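Local coordinates for ADP/ATP-dependent NAD(P)H-hydrate dehydratase (Bacillus subtilis, PDB 3RPZ), which catalyses the dehydration of NADH and NADPH hydrates back to the normal cofactors, driven by ADP or ATP, at residues 16-20 with 230-234; 46-51 with 72-77; 156-162 with 174-178. All blocks are in the same frame, centred on the assembly; numbering follows the deposited sequence.

Contact 1: 16-20 with 230-234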
loop_
_atom_site.group_PDB
_atom_site.type_symbol
_atom_site.label_atom_id
_atom_site.label_comp_id
_atom_site.label_asym_id
_atom_site.label_seq_id
_atom_site.Cartn_x
_atom_site.Cartn_y
_atom_site.Cartn_z
ATOM N N ALA A 16 -11.613 -33.115 1.687
ATOM C CA ALA A 16 -12.494 -33.854 0.820
ATOM C C ALA A 16 -13.416 -33.006 -0.053
ATOM O O ALA A 16 -13.988 -33.531 -1.043
ATOM C CB ALA A 16 -13.302 -34.808 1.696
ATOM N N THR A 17 -13.638 -31.745 0.344
ATOM C CA THR A 17 -14.639 -30.913 -0.304
ATOM C C THR A 17 -14.113 -29.637 -0.999
ATOM O O THR A 17 -14.861 -29.023 -1.765
ATOM C CB THR A 17 -15.755 -30.483 0.680
ATOM O OG1 THR A 17 -15.194 -29.720 1.739
ATOM C CG2 THR A 17 -16.521 -31.693 1.221
ATOM N N LEU A 18 -12.854 -29.254 -0.779
ATOM C CA LEU A 18 -12.308 -28.081 -1.458
ATOM C C LEU A 18 -12.261 -28.389 -2.946
ATOM O O LEU A 18 -11.942 -29.528 -3.338
ATOM C CB LEU A 18 -10.932 -27.741 -0.942
ATOM C CG LEU A 18 -10.876 -26.994 0.381
ATOM C CD1 LEU A 18 -9.448 -26.917 0.857
ATOM C CD2 LEU A 18 -11.482 -25.620 0.295
ATOM N N PRO A 19 -12.587 -27.392 -3.778
ATOM C CA PRO A 19 -12.681 -27.608 -5.222
ATOM C C PRO A 19 -11.288 -27.559 -5.926
ATOM O O PRO A 19 -10.334 -26.984 -5.392
ATOM C CB PRO A 19 -13.532 -26.434 -5.680
ATOM C CG PRO A 19 -13.255 -25.345 -4.747
ATOM C CD PRO A 19 -13.102 -26.065 -3.418
ATOM N N GLU A 20 -11.247 -28.162 -7.117
ATOM C CA GLU A 20 -10.118 -27.969 -8.050
ATOM C C GLU A 20 -10.298 -26.722 -8.852
ATOM O O GLU A 20 -11.405 -26.032 -8.887
ATOM C CB GLU A 20 -9.923 -29.184 -8.974
ATOM C CG GLU A 20 -9.305 -30.382 -8.246
ATOM C CD GLU A 20 -8.494 -31.302 -9.190
ATOM O OE1 GLU A 20 -8.877 -31.448 -10.384
ATOM O OE2 GLU A 20 -7.464 -31.868 -8.730
ATOM N N CYS A 230 -18.687 -19.191 -5.009
ATOM C CA CYS A 230 -18.473 -19.155 -6.452
ATOM C C CYS A 230 -17.673 -20.315 -6.986
ATOM O O CYS A 230 -17.785 -20.664 -8.176
ATOM C CB CYS A 230 -17.800 -17.825 -6.851
ATOM S SG CYS A 230 -18.843 -16.391 -6.563
ATOM N N CYS A 231 -16.850 -20.959 -6.175
ATOM C CA CYS A 231 -15.977 -22.048 -6.656
ATOM C C CYS A 231 -16.349 -23.421 -6.142
ATOM O O CYS A 231 -15.884 -24.415 -6.699
ATOM C CB CYS A 231 -14.514 -21.760 -6.372
ATOM S SG CYS A 231 -14.045 -21.520 -4.641
ATOM N N HIS A 232 -17.222 -23.500 -5.129
ATOM C CA HIS A 232 -17.706 -24.790 -4.657
ATOM C C HIS A 232 -19.011 -25.159 -5.351
ATOM O O HIS A 232 -19.913 -24.344 -5.362
ATOM C CB HIS A 232 -17.991 -24.790 -3.140
ATOM C CG HIS A 232 -16.780 -24.735 -2.255
ATOM N ND1 HIS A 232 -15.943 -23.641 -2.174
ATOM C CD2 HIS A 232 -16.252 -25.662 -1.409
ATOM C CE1 HIS A 232 -14.991 -23.886 -1.283
ATOM N NE2 HIS A 232 -15.144 -25.113 -0.820
ATOM N N GLU A 233 -19.164 -26.385 -5.780
ATOM C CA GLU A 233 -20.438 -26.831 -6.312
ATOM C C GLU A 233 -21.552 -26.855 -5.253
ATOM O O GLU A 233 -22.714 -26.486 -5.548
ATOM C CB GLU A 233 -20.292 -28.231 -6.907
ATOM C CG GLU A 233 -21.484 -28.742 -7.674
ATOM C CD GLU A 233 -21.223 -30.122 -8.313
ATOM O OE1 GLU A 233 -20.374 -30.900 -7.786
ATOM O OE2 GLU A 233 -21.902 -30.445 -9.321
ATOM N N ASP A 234 -21.206 -27.269 -4.042
ATOM C CA ASP A 234 -22.171 -27.379 -2.958
ATOM C C ASP A 234 -22.032 -26.148 -2.051
ATOM O O ASP A 234 -20.994 -25.959 -1.433
ATOM C CB ASP A 234 -21.934 -28.650 -2.163
ATOM C CG ASP A 234 -23.007 -28.909 -1.139
ATOM O OD1 ASP A 234 -23.734 -27.994 -0.734
ATOM O OD2 ASP A 234 -23.233 -30.131 -0.835
#
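The extended loop that leaves helix 11-17 packs here against the short connection between helices 217-231 and 235-256, so that Pro19 lies on His232 and joins the N-terminal part of the chain to the helical side of a ribokinase-like fold. Pro19 CD sits 3.4 Å from His232 NE2, over one face of the imidazole and displaced toward its rim; measured to the ring centroid this is a CH-pi contact of 3.6 Å, 17° off the normal. Leu18 lies beside the ring, its CD2 3.9 Å from His232 NE2. The imidazole is held at both nitrogens by groups outside the contact: ND1 is bonded to Met228 O, and NE2 to Asn241 ND2. The same Asn241 ND2 bonds Thr17 OG1, which also pairs with His13 O, and so bridges the two segments from helix 235-256. Pro19 O is taken by His260 of a second subunit. Cys231 SG, placed between its own backbone N and carbonyl carbon (chi1 59°), lies 3.9 Å from Pro19 CG, while Pro19 CB rests 3.3 Å from Cys231 O.

Contact 2: 46-51 with 72-77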
loop_
_atom_site.group_PDB
_atom_site.type_symbol
_atom_site.label_atom_id
_atom_site.label_comp_id
_atom_site.label_asym_id
_atom_site.label_seq_id
_atom_site.Cartn_x
_atom_site.Cartn_y
_atom_site.Cartn_z
ATOM N N ALA A 46 -15.659 -2.674 3.361
ATOM C CA ALA A 46 -15.741 -3.068 1.972
ATOM C C ALA A 46 -14.454 -3.607 1.419
ATOM O O ALA A 46 -14.439 -4.555 0.629
ATOM C CB ALA A 46 -16.285 -1.920 1.095
ATOM N N LEU A 47 -13.334 -2.985 1.784
ATOM C CA LEU A 47 -12.013 -3.480 1.391
ATOM C C LEU A 47 -11.757 -4.851 2.024
ATOM O O LEU A 47 -11.269 -5.746 1.379
ATOM C CB LEU A 47 -10.904 -2.481 1.762
ATOM C CG LEU A 47 -9.486 -2.885 1.446
ATOM C CD1 LEU A 47 -9.273 -3.371 -0.017
ATOM C CD2 LEU A 47 -8.550 -1.713 1.754
ATOM N N LEU A 48 -12.099 -5.003 3.305
ATOM C CA LEU A 48 -11.889 -6.253 3.980
ATOM C C LEU A 48 -12.662 -7.404 3.350
ATOM O O LEU A 48 -12.136 -8.465 3.059
ATOM C CB LEU A 48 -12.221 -6.112 5.459
ATOM C CG LEU A 48 -11.305 -5.200 6.261
ATOM C CD1 LEU A 48 -11.914 -5.052 7.659
ATOM C CD2 LEU A 48 -9.893 -5.737 6.334
ATOM N N ALA A 49 -13.963 -7.157 3.095
ATOM C CA ALA A 49 -14.778 -8.189 2.493
ATOM C C ALA A 49 -14.374 -8.410 1.037
ATOM O O ALA A 49 -14.406 -9.533 0.539
ATOM C CB ALA A 49 -16.275 -7.808 2.613
ATOM N N GLY A 50 -13.992 -7.354 0.328
ATOM C CA GLY A 50 -13.564 -7.514 -1.063
ATOM C C GLY A 50 -12.323 -8.352 -1.202
ATOM O O GLY A 50 -12.240 -9.223 -2.062
ATOM N N LEU A 51 -11.327 -8.108 -0.367
ATOM C CA LEU A 51 -10.114 -8.933 -0.334
ATOM C C LEU A 51 -10.438 -10.358 0.035
ATOM O O LEU A 51 -9.974 -11.290 -0.623
ATOM C CB LEU A 51 -9.133 -8.345 0.697
ATOM C CG LEU A 51 -8.364 -7.149 0.339
ATOM C CD1 LEU A 51 -7.845 -6.432 1.565
ATOM C CD2 LEU A 51 -7.209 -7.457 -0.639
ATOM N N LEU A 72 -10.812 4.196 -2.073
ATOM C CA LEU A 72 -10.078 3.656 -0.958
ATOM C C LEU A 72 -9.799 2.187 -1.098
ATOM O O LEU A 72 -8.911 1.614 -0.424
ATOM C CB LEU A 72 -10.842 3.913 0.349
ATOM C CG LEU A 72 -11.354 5.330 0.449
ATOM C CD1 LEU A 72 -12.090 5.522 1.805
ATOM C CD2 LEU A 72 -10.249 6.386 0.194
ATOM N N ILE A 73 -10.523 1.504 -1.970
ATOM C CA ILE A 73 -10.354 0.101 -2.262
ATOM C C ILE A 73 -9.332 -0.172 -3.371
ATOM O O ILE A 73 -8.490 -1.053 -3.252
ATOM C CB ILE A 73 -11.720 -0.544 -2.652
ATOM C CG1 ILE A 73 -12.723 -0.386 -1.524
ATOM C CG2 ILE A 73 -11.524 -2.016 -3.046
ATOM C CD1 ILE A 73 -14.188 -0.711 -1.902
ATOM N N VAL A 74 -9.442 0.618 -4.436
ATOM C CA VAL A 74 -8.713 0.375 -5.681
ATOM C C VAL A 74 -7.219 0.093 -5.511
ATOM O O VAL A 74 -6.713 -0.858 -6.076
ATOM C CB VAL A 74 -8.965 1.480 -6.722
ATOM C CG1 VAL A 74 -8.145 1.250 -7.994
ATOM C CG2 VAL A 74 -10.471 1.488 -7.060
ATOM N N PRO A 75 -6.457 0.921 -4.773
ATOM C CA PRO A 75 -5.015 0.717 -4.747
ATOM C C PRO A 75 -4.615 -0.599 -4.097
ATOM O O PRO A 75 -3.548 -1.169 -4.423
ATOM C CB PRO A 75 -4.473 1.868 -3.930
ATOM C CG PRO A 75 -5.585 2.773 -3.717
ATOM C CD PRO A 75 -6.865 2.144 -4.078
ATOM N N VAL A 76 -5.462 -1.121 -3.200
ATOM C CA VAL A 76 -5.163 -2.357 -2.463
ATOM C C VAL A 76 -5.740 -3.584 -3.157
ATOM O O VAL A 76 -5.118 -4.678 -3.159
ATOM C CB VAL A 76 -5.726 -2.214 -1.028
ATOM C CG1 VAL A 76 -5.447 -3.477 -0.240
ATOM C CG2 VAL A 76 -5.127 -0.935 -0.314
ATOM N N LEU A 77 -6.913 -3.426 -3.798
ATOM C CA LEU A 77 -7.619 -4.483 -4.479
ATOM C C LEU A 77 -7.967 -3.970 -5.888
ATOM O O LEU A 77 -9.141 -3.716 -6.204
ATOM C CB LEU A 77 -8.864 -4.889 -3.733
ATOM C CG LEU A 77 -9.632 -6.084 -4.265
ATOM C CD1 LEU A 77 -8.846 -7.381 -4.154
ATOM C CD2 LEU A 77 -10.980 -6.207 -3.528
#
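Ile73 O accepts two backbone bonds, from Leu77 N at 2.9 Å and from Val76 N at 3.0 Å, and this double grip winds the end of segment 72-77 into a turn that presents Ile73, Val76 and Leu77 to Leu47 of helix 44-54. That helix is the beta-alpha-beta crossover between parallel neighbours 32-36 and 60-65, and the side chain of its Ala46 is about 8 Å from the bound NADPH hydrate. No hydrogen bond crosses the contact; the packing is aliphatic. With CG anti to the backbone N (chi1 178°), Leu47 reaches across Val76 at about a right angle. Leu47 CD1 lies 3.8 Å from Val76 CG1 and also meets Ile73 CG2 and Leu77 CB, while Leu47 CD2 comes 4.0 Å from Leu72 O, a buried carbonyl oxygen without a polar partner. An alanine at Leu47 would remove both methyl branches and is likely to open a gap between Ile73, Val76 and Leu77. Leu77 CD2 presses to 3.4 Å from Gly50 C, where a beta carbon on the glycine would clash with that methyl. Leu77 and Leu51 overlap with their ends pointing opposite ways, Leu51 CD2 meeting Leu77 CD1 at 3.9 Å. Ala46 CB touches Ile73 CD1. Leu47 packs on Pro78 and Val76 on Pro75 of a third subunit. Within the chain, Leu51 packs on Ser268 of helix 264-277 and Ile73 on Tyr82 of strand 81-84.

Contact 3: 156-162 with 174-178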
loop_
_atom_site.group_PDB
_atom_site.type_symbol
_atom_site.label_atom_id
_atom_site.label_comp_id
_atom_site.label_asym_id
_atom_site.label_seq_id
_atom_site.Cartn_x
_atom_site.Cartn_y
_atom_site.Cartn_z
ATOM N N PHE A 156 -27.498 -11.753 16.558
ATOM C CA PHE A 156 -28.506 -12.793 16.751
ATOM C C PHE A 156 -29.605 -12.321 17.698
ATOM O O PHE A 156 -30.788 -12.568 17.461
ATOM C CB PHE A 156 -27.846 -14.067 17.282
ATOM C CG PHE A 156 -28.733 -15.301 17.205
ATOM C CD1 PHE A 156 -29.581 -15.614 18.256
ATOM C CD2 PHE A 156 -28.675 -16.146 16.146
ATOM C CE1 PHE A 156 -30.424 -16.741 18.189
ATOM C CE2 PHE A 156 -29.489 -17.306 16.077
ATOM C CZ PHE A 156 -30.344 -17.582 17.116
ATOM N N PHE A 157 -29.235 -11.586 18.739
ATOM C CA PHE A 157 -30.221 -10.973 19.631
ATOM C C PHE A 157 -31.098 -9.991 18.870
ATOM O O PHE A 157 -32.345 -10.009 18.985
ATOM C CB PHE A 157 -29.496 -10.285 20.773
ATOM C CG PHE A 157 -30.373 -9.414 21.623
ATOM C CD1 PHE A 157 -31.532 -9.910 22.206
ATOM C CD2 PHE A 157 -30.026 -8.100 21.839
ATOM C CE1 PHE A 157 -32.336 -9.098 23.017
ATOM C CE2 PHE A 157 -30.825 -7.290 22.623
ATOM C CZ PHE A 157 -31.963 -7.790 23.211
ATOM N N ARG A 158 -30.502 -9.193 18.010
ATOM C CA ARG A 158 -31.298 -8.278 17.216
ATOM C C ARG A 158 -32.289 -9.018 16.304
ATOM O O ARG A 158 -33.398 -8.583 16.118
ATOM C CB ARG A 158 -30.395 -7.373 16.371
ATOM C CG ARG A 158 -31.153 -6.409 15.501
ATOM C CD ARG A 158 -30.272 -5.275 15.015
ATOM N NE ARG A 158 -29.477 -5.641 13.857
ATOM C CZ ARG A 158 -28.154 -5.617 13.824
ATOM N NH1 ARG A 158 -27.471 -5.269 14.890
ATOM N NH2 ARG A 158 -27.522 -5.954 12.725
ATOM N N MET A 159 -31.859 -10.125 15.730
ATOM C CA MET A 159 -32.668 -10.929 14.800
ATOM C C MET A 159 -33.830 -11.642 15.472
ATOM O O MET A 159 -34.859 -11.846 14.858
ATOM C CB MET A 159 -31.815 -12.011 14.155
ATOM C CG MET A 159 -30.853 -11.501 13.122
ATOM S SD MET A 159 -29.529 -12.692 12.780
ATOM C CE MET A 159 -30.490 -14.147 12.439
ATOM N N THR A 160 -33.615 -12.071 16.717
ATOM C CA THR A 160 -34.472 -13.073 17.379
ATOM C C THR A 160 -35.106 -12.650 18.689
ATOM O O THR A 160 -36.101 -13.290 19.105
ATOM C CB THR A 160 -33.690 -14.358 17.661
ATOM O OG1 THR A 160 -32.723 -14.116 18.699
ATOM C CG2 THR A 160 -33.088 -14.932 16.408
ATOM N N GLY A 161 -34.560 -11.654 19.360
ATOM C CA GLY A 161 -34.942 -11.337 20.764
ATOM C C GLY A 161 -34.380 -12.254 21.838
ATOM O O GLY A 161 -34.670 -12.051 23.048
ATOM N N VAL A 162 -33.597 -13.266 21.458
ATOM C CA VAL A 162 -32.952 -14.131 22.446
ATOM C C VAL A 162 -31.791 -13.352 23.071
ATOM O O VAL A 162 -30.839 -13.006 22.364
ATOM C CB VAL A 162 -32.408 -15.451 21.837
ATOM C CG1 VAL A 162 -31.697 -16.305 22.907
ATOM C CG2 VAL A 162 -33.503 -16.272 21.143
ATOM N N TYR A 174 -30.060 -22.822 19.822
ATOM C CA TYR A 174 -30.705 -21.628 19.291
ATOM C C TYR A 174 -30.436 -21.467 17.822
ATOM O O TYR A 174 -31.341 -21.094 17.075
ATOM C CB TYR A 174 -30.333 -20.355 20.071
ATOM C CG TYR A 174 -31.094 -20.189 21.390
ATOM C CD1 TYR A 174 -32.440 -19.899 21.400
ATOM C CD2 TYR A 174 -30.417 -20.255 22.595
ATOM C CE1 TYR A 174 -33.128 -19.749 22.586
ATOM C CE2 TYR A 174 -31.113 -20.087 23.799
ATOM C CZ TYR A 174 -32.444 -19.823 23.746
ATOM O OH TYR A 174 -33.165 -19.662 24.915
ATOM N N ALA A 175 -29.184 -21.676 17.393
ATOM C CA ALA A 175 -28.872 -21.495 15.999
ATOM C C ALA A 175 -29.680 -22.457 15.125
ATOM O O ALA A 175 -30.214 -22.085 14.100
ATOM C CB ALA A 175 -27.366 -21.664 15.739
ATOM N N LYS A 176 -29.781 -23.715 15.551
ATOM C CA LYS A 176 -30.551 -24.718 14.814
ATOM C C LYS A 176 -32.017 -24.357 14.805
ATOM O O LYS A 176 -32.677 -24.442 13.752
ATOM C CB LYS A 176 -30.360 -26.098 15.428
ATOM C CG LYS A 176 -29.051 -26.700 15.187
ATOM C CD LYS A 176 -28.920 -28.106 15.785
ATOM C CE LYS A 176 -29.606 -29.128 14.925
ATOM N NZ LYS A 176 -31.047 -29.179 15.188
ATOM N N GLU A 177 -32.546 -23.933 15.943
ATOM C CA GLU A 177 -33.979 -23.615 16.021
ATOM C C GLU A 177 -34.328 -22.473 15.043
ATOM O O GLU A 177 -35.370 -22.515 14.318
ATOM C CB GLU A 177 -34.300 -23.196 17.456
ATOM C CG GLU A 177 -35.621 -22.541 17.716
ATOM C CD GLU A 177 -35.799 -22.384 19.213
ATOM O OE1 GLU A 177 -36.085 -23.407 19.877
ATOM O OE2 GLU A 177 -35.543 -21.269 19.730
ATOM N N TRP A 178 -33.486 -21.433 15.010
ATOM C CA TRP A 178 -33.768 -20.286 14.208
ATOM C C TRP A 178 -33.450 -20.496 12.744
ATOM O O TRP A 178 -34.112 -19.945 11.874
ATOM C CB TRP A 178 -33.121 -19.024 14.798
ATOM C CG TRP A 178 -33.926 -18.514 15.908
ATOM C CD1 TRP A 178 -33.829 -18.849 17.218
ATOM C CD2 TRP A 178 -35.038 -17.612 15.792
ATOM N NE1 TRP A 178 -34.812 -18.173 17.948
ATOM C CE2 TRP A 178 -35.549 -17.413 17.086
ATOM C CE3 TRP A 178 -35.594 -16.904 14.726
ATOM C CZ2 TRP A 178 -36.623 -16.559 17.343
ATOM C CZ3 TRP A 178 -36.702 -16.056 14.991
ATOM C CH2 TRP A 178 -37.167 -15.880 16.285
#
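Thr160, at the end of helix 153-160, lays its methyl on the indole of Trp178 from helix 171-182. Thr160 CG2 stands over the six-membered ring of Trp178, 3.5 Å from its centroid and nearly on the normal; the closest atom to Thr160 CG2 is Trp178 CD2, at 3.4 Å. The two short helical segments run obliquely in the same general direction with axes 12.3 Å apart, a separation bridged by large side chains. The first torsion of Thr160 (chi1 70°) places both branches: OG1 falls between the backbone N and the carbonyl carbon, leaving CG2 anti to that carbon and over the indole. Thr160 OG1 donates to Phe156 O (2.8 Å), approaching from above the carbonyl plane, and accepts from Val162 N at 3.0 Å with an N-H...O angle of 164°, close to straight. The latter bond closes an ST turn around Gly161, the first residue to leave helical geometry, with positive phi. Val162, just beyond it, reaches Tyr174: Val162 CG1, anti to its backbone N, stands over the centre of the phenol ring, 3.7 Å from the centroid. Its other methyl, CG2, lies obliquely near Trp178 NE1. Phe156 enters between Tyr174 and Trp178, turning an edge to the five-membered ring of the indole in an offset edge-to-face pair with planes at 84°. Tyr174 O lies at the edge of the phenylalanine ring, near its plane. Both helices pack on strand 185-188 of the central sheet, Phe156 on Leu188 and Trp178 on Ile186, with Phe156 about 9 Å from the bound NADPH hydrate. The helices are thus joined by methyl-on-face and ring-on-ring contacts, without a hydrogen bond between them, while the threonine hydroxyl spends its polar bonds within its own segment, which probably holds the methyl over the indole.

Overall arrangement
Contact 2 is buried, whereas contacts 1 and 3 are partly buried; contact 3 is also somewhat farther from the chain's centre, at 18 Å between centres against 15 Å for contact 2. No two contacts share a helix. Contact 1 closes a loop of 209 residues that encloses both others; contacts 2 and 3 follow one another along the chain and sit on opposite sides of its centre, their nearest atoms about 15 Å apart. Chemistry differs too: contact 2 is aliphatic, contact 3 sets methyls and an aromatic edge against rings, and contact 1 rests a proline on an imidazole with polar anchors outside. Contacts 1 and 2 also meet neighbouring subunits; contact 3 touches none.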